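Local coordinates for protein aminotransferase, class III (Thermomicrobium roseum, PDB 6IO1) that works as a thermostable (S)-enantioselective omega-transaminase, probably moving amino groups with pyridoxal 5'-phosphate as its cofactor, at residues Arg103-Phe108 and Asp113-Thr118; Arg133-Leu138 and Ser304-Glu309. All coordinates share one frame; numbering follows the deposited sequence.

Interaction 1: residues Arg103-Phe108 and Asp113-Thr118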
loop_
_atom_site.group_PDB
_atom_site.type_symbol
_atom_site.label_atom_id
_atom_site.label_comp_id
_atom_site.label_asym_id
_atom_site.label_seq_id
_atom_site.Cartn_x
_atom_site.Cartn_y
_atom_site.Cartn_z
ATOM N N ARG B 103 -4.526 -1.178 21.989
ATOM C CA ARG B 103 -5.982 -1.221 21.936
ATOM C C ARG B 103 -6.468 -2.364 21.056
ATOM O O ARG B 103 -7.440 -3.047 21.396
ATOM C CB ARG B 103 -6.520 0.114 21.431
ATOM C CG ARG B 103 -8.002 0.309 21.649
ATOM C CD ARG B 103 -8.369 1.764 21.469
ATOM N NE ARG B 103 -9.742 2.039 21.872
ATOM C CZ ARG B 103 -10.356 3.198 21.665
ATOM N NH1 ARG B 103 -9.723 4.180 21.038
ATOM N NH2 ARG B 103 -11.608 3.369 22.065
ATOM N N LEU B 104 -5.813 -2.578 19.912
ATOM C CA LEU B 104 -6.170 -3.700 19.052
ATOM C C LEU B 104 -5.876 -5.033 19.723
ATOM O O LEU B 104 -6.613 -6.003 19.515
ATOM C CB LEU B 104 -5.427 -3.598 17.721
ATOM C CG LEU B 104 -5.857 -2.455 16.799
ATOM C CD1 LEU B 104 -5.078 -2.503 15.495
ATOM C CD2 LEU B 104 -7.354 -2.503 16.541
ATOM N N ALA B 105 -4.805 -5.104 20.518
ATOM C CA ALA B 105 -4.554 -6.314 21.294
ATOM C C ALA B 105 -5.714 -6.599 22.237
ATOM O O ALA B 105 -6.096 -7.758 22.435
ATOM C CB ALA B 105 -3.246 -6.182 22.073
ATOM N N GLU B 106 -6.286 -5.550 22.828
ATOM C CA GLU B 106 -7.465 -5.749 23.671
ATOM C C GLU B 106 -8.675 -6.177 22.842
ATOM O O GLU B 106 -9.385 -7.124 23.205
ATOM C CB GLU B 106 -7.786 -4.479 24.460
ATOM C CG GLU B 106 -9.102 -4.569 25.225
ATOM C CD GLU B 106 -9.288 -3.441 26.220
ATOM O OE1 GLU B 106 -10.442 -3.007 26.421
ATOM O OE2 GLU B 106 -8.282 -2.990 26.803
ATOM N N LEU B 107 -8.925 -5.490 21.725
ATOM C CA LEU B 107 -10.155 -5.709 20.965
ATOM C C LEU B 107 -10.158 -7.054 20.247
ATOM O O LEU B 107 -11.199 -7.720 20.177
ATOM C CB LEU B 107 -10.365 -4.566 19.973
ATOM C CG LEU B 107 -10.707 -3.222 20.616
ATOM C CD1 LEU B 107 -10.843 -2.130 19.567
ATOM C CD2 LEU B 107 -11.979 -3.335 21.445
ATOM N N PHE B 108 -9.023 -7.470 19.701
ATOM C CA PHE B 108 -8.978 -8.753 19.006
ATOM C C PHE B 108 -8.921 -9.886 20.027
ATOM O O PHE B 108 -8.040 -9.888 20.891
ATOM C CB PHE B 108 -7.777 -8.825 18.066
ATOM C CG PHE B 108 -8.024 -8.209 16.715
ATOM C CD1 PHE B 108 -8.859 -8.827 15.798
ATOM C CD2 PHE B 108 -7.414 -7.017 16.359
ATOM C CE1 PHE B 108 -9.085 -8.266 14.554
ATOM C CE2 PHE B 108 -7.636 -6.451 15.116
ATOM C CZ PHE B 108 -8.472 -7.077 14.213
ATOM N N ASP B 113 -2.179 -10.456 19.741
ATOM C CA ASP B 113 -1.699 -9.312 20.494
ATOM C C ASP B 113 -0.529 -8.575 19.863
ATOM O O ASP B 113 -0.063 -7.596 20.456
ATOM C CB ASP B 113 -1.296 -9.745 21.912
ATOM C CG ASP B 113 -2.489 -10.093 22.782
ATOM O OD1 ASP B 113 -3.623 -9.713 22.424
ATOM O OD2 ASP B 113 -2.292 -10.746 23.829
ATOM N N HIS B 114 -0.028 -8.982 18.694
ATOM C CA HIS B 114 1.122 -8.291 18.121
ATOM C C HIS B 114 0.778 -7.783 16.730
ATOM O O HIS B 114 0.272 -8.536 15.901
ATOM C CB HIS B 114 2.334 -9.218 18.108
ATOM C CG HIS B 114 2.641 -9.803 19.453
ATOM N ND1 HIS B 114 3.653 -9.329 20.259
ATOM C CD2 HIS B 114 2.053 -10.809 20.141
ATOM C CE1 HIS B 114 3.684 -10.027 21.381
ATOM N NE2 HIS B 114 2.723 -10.932 21.335
ATOM N N PHE B 115 1.056 -6.509 16.465
ATOM C CA PHE B 115 0.538 -5.876 15.259
ATOM C C PHE B 115 1.626 -5.138 14.494
ATOM O O PHE B 115 2.502 -4.500 15.085
ATOM C CB PHE B 115 -0.597 -4.905 15.605
ATOM C CG PHE B 115 -1.762 -5.560 16.284
ATOM C CD1 PHE B 115 -1.778 -5.725 17.659
ATOM C CD2 PHE B 115 -2.839 -6.021 15.548
ATOM C CE1 PHE B 115 -2.845 -6.336 18.283
ATOM C CE2 PHE B 115 -3.910 -6.633 16.166
ATOM C CZ PHE B 115 -3.914 -6.790 17.537
ATOM N N GLN B 116 1.555 -5.241 13.167
ATOM C CA GLN B 116 2.339 -4.413 12.258
ATOM C C GLN B 116 1.384 -3.732 11.292
ATOM O O GLN B 116 0.572 -4.401 10.647
ATOM C CB GLN B 116 3.378 -5.221 11.479
ATOM C CG GLN B 116 4.285 -4.342 10.623
ATOM C CD GLN B 116 5.285 -5.135 9.810
ATOM O OE1 GLN B 116 5.138 -5.282 8.596
ATOM N NE2 GLN B 116 6.316 -5.646 10.472
ATOM N N PHE B 117 1.487 -2.415 11.185
ATOM C CA PHE B 117 0.528 -1.656 10.401
ATOM C C PHE B 117 0.993 -1.470 8.959
ATOM O O PHE B 117 2.168 -1.632 8.625
ATOM C CB PHE B 117 0.262 -0.308 11.067
ATOM C CG PHE B 117 -0.336 -0.435 12.438
ATOM C CD1 PHE B 117 -1.647 -0.854 12.595
ATOM C CD2 PHE B 117 0.418 -0.169 13.569
ATOM C CE1 PHE B 117 -2.201 -0.987 13.852
ATOM C CE2 PHE B 117 -0.133 -0.300 14.830
ATOM C CZ PHE B 117 -1.444 -0.710 14.972
ATOM N N THR B 118 0.026 -1.158 8.099
ATOM C CA THR B 118 0.201 -0.973 6.665
ATOM C C THR B 118 -0.724 0.163 6.240
ATOM O O THR B 118 -1.318 0.850 7.077
ATOM C CB THR B 118 -0.109 -2.256 5.877
ATOM O OG1 THR B 118 -1.500 -2.574 6.009
ATOM C CG2 THR B 118 0.732 -3.434 6.360
#
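Phe115 on strand 113-118 lays its ring against Leu104 and Ala105, near the C-terminal end of helix 95-107, and meets Phe108 where the chain leaves that helix. The axes of the short segments, helix 103-107 and strand 113-118, approach to 7.5 Å, and their N-to-C directions differ by 130°. Phe115 sets the packing. From its CB, which points at the helix, CG stands anti to the carbonyl carbon (chi1 -60°), and this carries the ring against the last turn of the helix. On one branch CD2 lies near both CB and CD1 of Leu104, while CE2 beyond it meets Phe108 CD2 at 3.5 Å. On the other, CE1 sits 3.2 Å from the backbone N of Ala105, and the CB of Ala105 comes in at the ring edge. CZ, at the tip, comes within 3.4 Å of the Leu104 carbonyl carbon. Leu104 CB rides over one ring face, 3.7 Å from the Phe115 centroid, a CH-pi contact, and its CD1 runs on to the edge of Phe117, 3.6 Å from CE1. The Phe108 and Phe115 planes are 33° apart, and the aromatic cluster extends to Phe287 on strand 284-287 and to Phe273, stacked on Phe108. Asp113, paired with His114 opposite Val303 in a classic beta bulge, brings OD1 to 3.2 Å from Ala105 O; both are acceptors. Asp113 O accepts a hydrogen bond from ND1 of His18 of the second subunit. The helix is thus held to this strand of the large-domain sheet by apolar and aromatic packing, and the facing oxygens of Ala105 and Asp113 probably add no attraction.

Interaction 2: residues Arg133-Leu138 and Ser304-Glu309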
loop_
_atom_site.group_PDB
_atom_site.type_symbol
_atom_site.label_atom_id
_atom_site.label_comp_id
_atom_site.label_asym_id
_atom_site.label_seq_id
_atom_site.Cartn_x
_atom_site.Cartn_y
_atom_site.Cartn_z
ATOM N N ARG B 133 5.222 -17.510 5.916
ATOM C CA ARG B 133 6.352 -18.209 5.310
ATOM C C ARG B 133 7.625 -18.016 6.130
ATOM O O ARG B 133 8.387 -18.967 6.340
ATOM C CB ARG B 133 6.540 -17.743 3.867
ATOM C CG ARG B 133 5.416 -18.211 2.952
ATOM C CD ARG B 133 5.458 -17.554 1.585
ATOM N NE ARG B 133 4.677 -18.314 0.612
ATOM C CZ ARG B 133 4.354 -17.875 -0.600
ATOM N NH1 ARG B 133 4.731 -16.667 -0.994
ATOM N NH2 ARG B 133 3.641 -18.641 -1.414
ATOM N N TYR B 134 7.866 -16.793 6.609
ATOM C CA TYR B 134 9.033 -16.513 7.441
ATOM C C TYR B 134 8.966 -17.262 8.766
ATOM O O TYR B 134 9.994 -17.694 9.297
ATOM C CB TYR B 134 9.133 -15.005 7.672
ATOM C CG TYR B 134 10.320 -14.550 8.486
ATOM C CD1 TYR B 134 11.615 -14.888 8.121
ATOM C CD2 TYR B 134 10.142 -13.761 9.615
ATOM C CE1 TYR B 134 12.700 -14.462 8.863
ATOM C CE2 TYR B 134 11.218 -13.330 10.362
ATOM C CZ TYR B 134 12.495 -13.682 9.983
ATOM O OH TYR B 134 13.568 -13.253 10.730
ATOM N N TYR B 135 7.762 -17.406 9.323
ATOM C CA TYR B 135 7.579 -18.157 10.559
ATOM C C TYR B 135 7.987 -19.607 10.369
ATOM O O TYR B 135 8.731 -20.169 11.182
ATOM C CB TYR B 135 6.120 -18.049 11.011
ATOM C CG TYR B 135 5.687 -19.042 12.071
ATOM C CD1 TYR B 135 5.808 -18.741 13.421
ATOM C CD2 TYR B 135 5.129 -20.268 11.722
ATOM C CE1 TYR B 135 5.404 -19.638 14.393
ATOM C CE2 TYR B 135 4.725 -21.172 12.688
ATOM C CZ TYR B 135 4.863 -20.851 14.021
ATOM O OH TYR B 135 4.461 -21.746 14.985
ATOM N N TRP B 136 7.503 -20.234 9.296
ATOM C CA TRP B 136 7.907 -21.614 9.033
ATOM C C TRP B 136 9.398 -21.712 8.719
ATOM O O TRP B 136 10.051 -22.698 9.078
ATOM C CB TRP B 136 7.062 -22.212 7.912
ATOM C CG TRP B 136 5.664 -22.505 8.359
ATOM C CD1 TRP B 136 4.516 -21.993 7.836
ATOM C CD2 TRP B 136 5.265 -23.362 9.440
ATOM N NE1 TRP B 136 3.426 -22.484 8.513
ATOM C CE2 TRP B 136 3.858 -23.326 9.503
ATOM C CE3 TRP B 136 5.960 -24.161 10.356
ATOM C CZ2 TRP B 136 3.134 -24.055 10.443
ATOM C CZ3 TRP B 136 5.238 -24.883 11.290
ATOM C CH2 TRP B 136 3.840 -24.825 11.326
ATOM N N TRP B 137 9.952 -20.698 8.047
ATOM C CA TRP B 137 11.388 -20.681 7.772
ATOM C C TRP B 137 12.199 -20.652 9.063
ATOM O O TRP B 137 13.202 -21.363 9.192
ATOM C CB TRP B 137 11.729 -19.478 6.891
ATOM C CG TRP B 137 13.161 -19.409 6.436
ATOM C CD1 TRP B 137 13.729 -20.108 5.410
ATOM C CD2 TRP B 137 14.196 -18.579 6.978
ATOM N NE1 TRP B 137 15.056 -19.772 5.287
ATOM C CE2 TRP B 137 15.368 -18.836 6.237
ATOM C CE3 TRP B 137 14.248 -17.649 8.020
ATOM C CZ2 TRP B 137 16.576 -18.196 6.505
ATOM C CZ3 TRP B 137 15.450 -17.014 8.285
ATOM C CH2 TRP B 137 16.597 -17.291 7.531
ATOM N N LEU B 138 11.778 -19.831 10.028
ATOM C CA LEU B 138 12.466 -19.768 11.314
ATOM C C LEU B 138 12.345 -21.078 12.081
ATOM O O LEU B 138 13.216 -21.403 12.896
ATOM C CB LEU B 138 11.910 -18.615 12.148
ATOM C CG LEU B 138 12.307 -17.201 11.721
ATOM C CD1 LEU B 138 11.519 -16.170 12.509
ATOM C CD2 LEU B 138 13.801 -16.984 11.899
ATOM N N SER B 304 -0.596 -13.885 16.611
ATOM C CA SER B 304 -0.666 -14.535 17.903
ATOM C C SER B 304 0.666 -14.425 18.632
ATOM O O SER B 304 1.710 -14.123 18.046
ATOM C CB SER B 304 -1.045 -16.007 17.736
ATOM O OG SER B 304 -0.005 -16.727 17.095
ATOM N N ASP B 305 0.613 -14.677 19.940
ATOM C CA ASP B 305 1.817 -14.603 20.758
ATOM C C ASP B 305 2.863 -15.620 20.320
ATOM O O ASP B 305 4.064 -15.349 20.417
ATOM C CB ASP B 305 1.458 -14.804 22.229
ATOM C CG ASP B 305 2.528 -14.287 23.158
ATOM O OD1 ASP B 305 2.734 -13.057 23.200
ATOM O OD2 ASP B 305 3.169 -15.111 23.843
ATOM N N GLU B 306 2.435 -16.793 19.851
ATOM C CA GLU B 306 3.385 -17.813 19.414
ATOM C C GLU B 306 4.168 -17.356 18.185
ATOM O O GLU B 306 5.400 -17.468 18.139
ATOM C CB GLU B 306 2.642 -19.120 19.130
ATOM C CG GLU B 306 3.290 -20.005 18.077
ATOM C CD GLU B 306 4.537 -20.700 18.581
ATOM O OE1 GLU B 306 4.741 -20.743 19.812
ATOM O OE2 GLU B 306 5.311 -21.208 17.743
ATOM N N ILE B 307 3.463 -16.833 17.178
ATOM C CA ILE B 307 4.122 -16.366 15.960
ATOM C C ILE B 307 5.067 -15.213 16.277
ATOM O O ILE B 307 6.203 -15.161 15.787
ATOM C CB ILE B 307 3.075 -15.967 14.904
ATOM C CG1 ILE B 307 2.357 -17.209 14.374
ATOM C CG2 ILE B 307 3.723 -15.190 13.767
ATOM C CD1 ILE B 307 1.258 -16.901 13.387
ATOM N N ALA B 308 4.604 -14.265 17.093
ATOM C CA ALA B 308 5.439 -13.127 17.460
ATOM C C ALA B 308 6.667 -13.569 18.242
ATOM O O ALA B 308 7.760 -13.028 18.048
ATOM C CB ALA B 308 4.626 -12.120 18.266
ATOM N N GLU B 309 6.503 -14.530 19.154
ATOM C CA GLU B 309 7.642 -15.041 19.909
ATOM C C GLU B 309 8.653 -15.705 18.984
ATOM O O GLU B 309 9.867 -15.509 19.131
ATOM C CB GLU B 309 7.157 -16.027 20.972
ATOM C CG GLU B 309 8.229 -16.487 21.942
ATOM C CD GLU B 309 8.476 -15.485 23.050
ATOM O OE1 GLU B 309 7.587 -14.644 23.303
ATOM O OE2 GLU B 309 9.559 -15.541 23.670
#
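Tyr135 reaches from the last turns of helix 121-138 to Glu306 and Ile307 in the first turn of helix 305-312, a helix-to-helix contact in the large domain of the fold-type I (aspartate aminotransferase-like) architecture. The helix at 304-309 starts with Ser304 as its N-cap: OG accepts from Ile307 N at 3.5 Å, a weak capping bond, though nearly straight at 171°. Two positions on, Glu306 holds its CG anti to the backbone N and then bends at chi2 (74°), which swings the carboxylate round to the phenol. Tyr135 OH donates to Glu306 OE2 at 2.9 Å, and OE2 accepts through its anti lone pair, the one turned away from the other carboxylate oxygen. Ring and carboxylate planes stand 84° apart, and OE2 lies at the edge of the ring, in its plane. Lys139 NZ also forms a salt bridge to OE2, so one oxygen is gripped by a hydroxyl and a cation, which probably helps keep the carboxylate ionised. Ile307 comes next and packs over a face of the same ring: its CG1 is 4.2 Å from the centroid, a CH-pi contact, and its CA lies 3.8 Å from Tyr135 CE1. A leucine in place of Tyr135 would probably leave Glu306 without its hydroxyl partner and Ile307 CG1 without the flat surface it packs on. At the end of the segment Glu309 OE1 turns to the dimer interface, in a salt bridge with Arg30 of the second subunit. Back on the first helix, Tyr135 CE2 sits 3.7 Å above the Trp136 ring plane, over its centre.

Strand 112-118 leads directly into helix 121-138, so the chain passes from interaction 1 to interaction 2 by way of Gly120, Gly121, Ala122 and Asn125, which line the pocket of the bound 4'-deoxy-4'-aminopyridoxal-5'-phosphate. The two centres lie about 16 Å apart, yet they touch through His114: its NE2 is 2.8 Å from Asp305 OD1, a probable hydrogen bond, and its CG packs 3.3 Å from Ala308 CB. This ties the strand to the helix that starts after strand 299-304, its neighbour in the sheet. The Phe108 side chain of interaction 1 is about 13 Å from the ligand. Both contacts also meet the second subunit.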